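Long form salivary protein D7L1 (PDB 3DXL) binds and sequesters biogenic amines and cysteinyl and other leukotrienes of the vertebrate host, dampening its response to mosquito blood feeding and causing vasodilation. Local coordinates at residues G2-D5 and P6-L10; A112-P115 and V116-H120. All blocks are in the same frame, centred on the assembly; numbering follows the deposited sequence.

Contact 1: residues G2-D5 and P6-L10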
loop_
_atom_site.group_PDB
_atom_site.type_symbol
_atom_site.label_atom_id
_atom_site.label_comp_id
_atom_site.label_asym_id
_atom_site.label_seq_id
_atom_site.Cartn_x
_atom_site.Cartn_y
_atom_site.Cartn_z
ATOM N N GLY A 2 9.555 -3.534 8.584
ATOM C CA GLY A 2 10.246 -2.302 8.236
ATOM C C GLY A 2 11.582 -2.563 7.563
ATOM O O GLY A 2 11.977 -3.722 7.387
ATOM N N PRO A 3 12.287 -1.489 7.165
ATOM C CA PRO A 3 11.820 -0.110 7.295
ATOM C C PRO A 3 10.765 0.217 6.230
ATOM O O PRO A 3 10.596 -0.534 5.258
ATOM C CB PRO A 3 13.084 0.702 7.032
ATOM C CG PRO A 3 13.857 -0.159 6.059
ATOM C CD PRO A 3 13.605 -1.565 6.505
ATOM N N PHE A 4 10.071 1.329 6.420
ATOM C CA PHE A 4 9.034 1.781 5.501
ATOM C C PHE A 4 9.373 3.156 4.969
ATOM O O PHE A 4 9.732 4.059 5.741
ATOM C CB PHE A 4 7.689 1.831 6.218
ATOM C CG PHE A 4 7.211 0.504 6.713
ATOM C CD1 PHE A 4 6.732 -0.461 5.826
ATOM C CD2 PHE A 4 7.232 0.210 8.071
ATOM C CE1 PHE A 4 6.281 -1.691 6.295
ATOM C CE2 PHE A 4 6.781 -1.014 8.539
ATOM C CZ PHE A 4 6.307 -1.967 7.654
ATOM N N ASP A 5 9.248 3.327 3.652
ATOM C CA ASP A 5 9.479 4.626 3.058
ATOM C C ASP A 5 8.199 5.473 3.133
ATOM O O ASP A 5 7.170 4.997 3.633
ATOM C CB ASP A 5 10.076 4.500 1.635
ATOM C CG ASP A 5 9.083 3.987 0.586
ATOM O OD1 ASP A 5 7.861 4.165 0.753
ATOM O OD2 ASP A 5 9.559 3.435 -0.435
ATOM N N PRO A 6 8.260 6.743 2.709
ATOM C CA PRO A 6 7.059 7.578 2.836
ATOM C C PRO A 6 5.810 7.052 2.134
ATOM O O PRO A 6 4.701 7.198 2.664
ATOM C CB PRO A 6 7.503 8.916 2.249
ATOM C CG PRO A 6 8.969 8.951 2.566
ATOM C CD PRO A 6 9.421 7.542 2.272
ATOM N N GLU A 7 5.989 6.456 0.953
ATOM C CA GLU A 7 4.884 5.880 0.192
ATOM C C GLU A 7 4.287 4.692 0.932
ATOM O O GLU A 7 3.066 4.499 0.953
ATOM C CB GLU A 7 5.373 5.457 -1.194
ATOM C CG GLU A 7 4.292 4.845 -2.090
ATOM C CD GLU A 7 4.009 3.369 -1.805
ATOM O OE1 GLU A 7 4.893 2.657 -1.288
ATOM O OE2 GLU A 7 2.905 2.900 -2.163
ATOM N N GLU A 8 5.152 3.893 1.543
ATOM C CA GLU A 8 4.697 2.711 2.259
ATOM C C GLU A 8 3.868 3.083 3.481
ATOM O O GLU A 8 2.871 2.428 3.775
ATOM C CB GLU A 8 5.865 1.799 2.622
ATOM C CG GLU A 8 6.459 1.110 1.395
ATOM C CD GLU A 8 7.742 0.365 1.674
ATOM O OE1 GLU A 8 8.658 0.951 2.286
ATOM O OE2 GLU A 8 7.867 -0.799 1.238
ATOM N N MET A 9 4.275 4.140 4.187
ATOM C CA MET A 9 3.487 4.622 5.319
ATOM C C MET A 9 2.197 5.288 4.858
ATOM O O MET A 9 1.151 5.088 5.464
ATOM C CB MET A 9 4.302 5.543 6.230
ATOM C CG MET A 9 5.462 4.835 6.908
ATOM S SD MET A 9 5.004 3.309 7.789
ATOM C CE MET A 9 3.675 3.865 8.834
ATOM N N LEU A 10 2.262 6.033 3.755
ATOM C CA LEU A 10 1.054 6.643 3.217
ATOM C C LEU A 10 0.053 5.549 2.838
ATOM O O LEU A 10 -1.150 5.666 3.101
ATOM C CB LEU A 10 1.365 7.530 2.007
ATOM C CG LEU A 10 0.179 8.296 1.415
ATOM C CD1 LEU A 10 -0.404 9.343 2.391
ATOM C CD2 LEU A 10 0.608 8.941 0.118
HETATM O O HOH W 1 11.329 0.669 2.287
HETATM O O HOH W 2 7.560 2.757 -2.151
#

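Contact 2: residues A112-P115 and V116-H120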
loop_
_atom_site.group_PDB
_atom_site.type_symbol
_atom_site.label_atom_id
_atom_site.label_comp_id
_atom_site.label_asym_id
_atom_site.label_seq_id
_atom_site.Cartn_x
_atom_site.Cartn_y
_atom_site.Cartn_z
ATOM N N ALA A 112 -3.988 -0.100 24.978
ATOM C CA ALA A 112 -2.611 -0.317 25.425
ATOM C C ALA A 112 -1.632 0.656 24.783
ATOM O O ALA A 112 -0.738 1.184 25.453
ATOM C CB ALA A 112 -2.179 -1.744 25.155
ATOM N N TYR A 113 -1.801 0.893 23.483
ATOM C CA TYR A 113 -0.881 1.749 22.753
ATOM C C TYR A 113 -1.135 3.249 22.924
ATOM O O TYR A 113 -0.209 4.039 22.806
ATOM C CB TYR A 113 -0.847 1.372 21.253
ATOM C CG TYR A 113 0.214 2.134 20.489
ATOM C CD1 TYR A 113 1.558 1.751 20.551
ATOM C CD2 TYR A 113 -0.118 3.248 19.723
ATOM C CE1 TYR A 113 2.537 2.458 19.874
ATOM C CE2 TYR A 113 0.856 3.964 19.047
ATOM C CZ TYR A 113 2.184 3.563 19.124
ATOM O OH TYR A 113 3.148 4.281 18.458
ATOM N N ASP A 114 -2.378 3.649 23.187
ATOM C CA ASP A 114 -2.724 5.076 23.209
ATOM C C ASP A 114 -1.789 5.929 24.113
ATOM O O ASP A 114 -1.359 6.996 23.701
ATOM C CB ASP A 114 -4.207 5.267 23.563
ATOM C CG ASP A 114 -4.688 6.689 23.375
ATOM O OD1 ASP A 114 -4.399 7.320 22.339
ATOM O OD2 ASP A 114 -5.399 7.172 24.275
ATOM N N PRO A 115 -1.467 5.466 25.342
ATOM C CA PRO A 115 -0.531 6.271 26.156
ATOM C C PRO A 115 0.838 6.472 25.499
ATOM O O PRO A 115 1.448 7.542 25.647
ATOM C CB PRO A 115 -0.383 5.446 27.444
ATOM C CG PRO A 115 -1.656 4.665 27.522
ATOM C CD PRO A 115 -1.923 4.275 26.075
ATOM N N VAL A 116 1.303 5.459 24.767
ATOM C CA VAL A 116 2.570 5.536 24.056
ATOM C C VAL A 116 2.457 6.505 22.885
ATOM O O VAL A 116 3.334 7.330 22.670
ATOM C CB VAL A 116 3.041 4.146 23.560
ATOM C CG1 VAL A 116 4.331 4.261 22.750
ATOM C CG2 VAL A 116 3.222 3.190 24.740
ATOM N N HIS A 117 1.351 6.414 22.147
ATOM C CA HIS A 117 1.099 7.338 21.056
ATOM C C HIS A 117 1.220 8.788 21.544
ATOM O O HIS A 117 1.904 9.604 20.935
ATOM C CB HIS A 117 -0.289 7.079 20.464
ATOM C CG HIS A 117 -0.653 8.014 19.360
ATOM N ND1 HIS A 117 -0.076 7.949 18.109
ATOM C CD2 HIS A 117 -1.534 9.039 19.317
ATOM C CE1 HIS A 117 -0.591 8.896 17.344
ATOM N NE2 HIS A 117 -1.478 9.569 18.052
ATOM N N LYS A 118 0.556 9.095 22.653
ATOM C CA LYS A 118 0.538 10.461 23.159
ATOM C C LYS A 118 1.875 10.889 23.775
ATOM O O LYS A 118 2.325 12.011 23.536
ATOM C CB LYS A 118 -0.620 10.662 24.132
ATOM C CG LYS A 118 -2.000 10.485 23.491
ATOM C CD LYS A 118 -3.110 11.108 24.335
ATOM C CE LYS A 118 -3.235 10.422 25.676
ATOM N NZ LYS A 118 -4.421 10.914 26.416
ATOM N N ALA A 119 2.520 9.971 24.493
ATOM C CA ALA A 119 3.784 10.275 25.177
ATOM C C ALA A 119 4.944 10.378 24.195
ATOM O O ALA A 119 5.977 10.965 24.514
ATOM C CB ALA A 119 4.080 9.232 26.209
ATOM N N HIS A 120 4.778 9.793 23.007
ATOM C CA HIS A 120 5.838 9.763 21.999
ATOM C C HIS A 120 5.329 10.194 20.639
ATOM O O HIS A 120 5.839 9.739 19.615
ATOM C CB HIS A 120 6.479 8.377 21.956
ATOM C CG HIS A 120 7.048 7.967 23.278
ATOM N ND1 HIS A 120 8.321 8.312 23.679
ATOM C CD2 HIS A 120 6.499 7.282 24.309
ATOM C CE1 HIS A 120 8.527 7.864 24.907
ATOM N NE2 HIS A 120 7.438 7.236 25.312
HETATM O O HOH W 3 2.351 6.686 17.540
HETATM O O HOH W 4 -6.483 9.433 25.328
#

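Contact 1: residues G2-D5 and P6-L10
Asp5 and Glu8 exchange hydrogen bonds across the first turn of helix 6-20. Asp5 OD1 accepts from the backbone N of Glu8 at 2.8 Å, and the return bond runs from Asp5 N to Glu8 OE1, also 2.8 Å and nearly straight at 169°. Glu8 OE1 receives that N-H on its anti lone pair, the two carboxylate planes being turned 43° apart. Asp5 can reach forward because its CG sits between its own backbone N and carbonyl carbon (chi1 71°), which turns OD1 toward the N-H of Glu8. The two acidic oxygens, Asp5 OD1 and Glu8 OE1, come within 3.6 Å of each other; the N-H donors each one engages probably offset much of the repulsion.

The tight, apolar side belongs to Phe4 and Met9. Met9, bent at chi2 and chi3, brings SD to 3.4 Å from Phe4 CB and obliquely to the ring, 4.5 Å from its centroid, a Met-aromatic contact. Glu8 CB meets the same ring at its edge, while within segment 2-5 Gly2 CA lies over one face, offset toward the rim. Val72 of helix 71-79 also touches Phe4.

On the looser side, a water donates to both Pro3 O and Glu8 OE1. Glu7, by contrast, is buried and fixed: a second water links its OE1 to Asp5 OD2, and OE2 takes Tyr274 OH and a salt bridge from Arg198. Together, the reciprocal side-chain-to-backbone bonds form a capping box, with Asp5 as N-cap, at the start of the first helix of the N-terminal odorant-binding-protein-like domain.

Contact 2: residues A112-P115 and V116-H120
The Tyr113 ring has Val116 CB and the backbone N of His117 over one face, each 4.0 Å above the plane and displaced toward the rim, and a water in its plane at the edge. That water lies 2.7 Å from Tyr113 OH and 2.8 Å from His117 ND1, bridging the two side chains at their polar ends. Val116 crosses the tyrosine at about a right angle, its CG1 touching Tyr113 CE1 at 3.8 Å. On the other side of the ring axis, Tyr113 CE2 packs on His117 CB at 3.6 Å and stands oblique to the imidazole. Both aromatic residues have CG anti to the backbone N (chi1 -173° for Tyr113, 178° for His117), which carries the rings out along neighbouring paths one turn apart. Each also has a polar partner beyond this turn: Tyr113 OH bonds to Tyr92 OH, and His117 NE2 to the carbonyl oxygen of Trp37, so the imidazole is held through both nitrogens.

A different face of the helix carries Asp114 and Lys118. Their charged atoms, Asp114 OD2 and Lys118 NZ, are 4.4 Å apart, beyond a salt bridge, and a water spans them, donating to the carboxylate and accepting from the ammonium. At the kink, Pro115 has no N-H to give to the turn before, and Val116 N makes a weak bond to Tyr113 O; from His117 to Ala119 the i to i+4 pattern holds, with Tyr113, Asp114 and Pro115 carbonyls as acceptors. Val116 is further covered by Tyr92 and Val96 of helix 86-97. Here a proline-kinked C-terminal turn of helix 106-119, packed by i to i+3 and i to i+4 side chains, joins helix 86-97 to the neighbourhood of Trp37, a leukotriene E4-binding residue.

How the contacts relate
Contact 1 starts helix 6-20 and contact 2 ends helix 106-119, both in the N-terminal domain, whose pocket takes lipids. Their centres are 21 Å apart and their nearest atoms about 10 Å, with no direct touch. What they share is proximity to the lipid site: the side chain of Trp37, which binds leukotriene E4, is about 6 Å from that of Met9 in contact 1 and about 4 Å from that of His117 in contact 2. Gly130, another leukotriene E4-binding residue, is about 7 Å from the Met9 side chain and about 10 Å from that of His117.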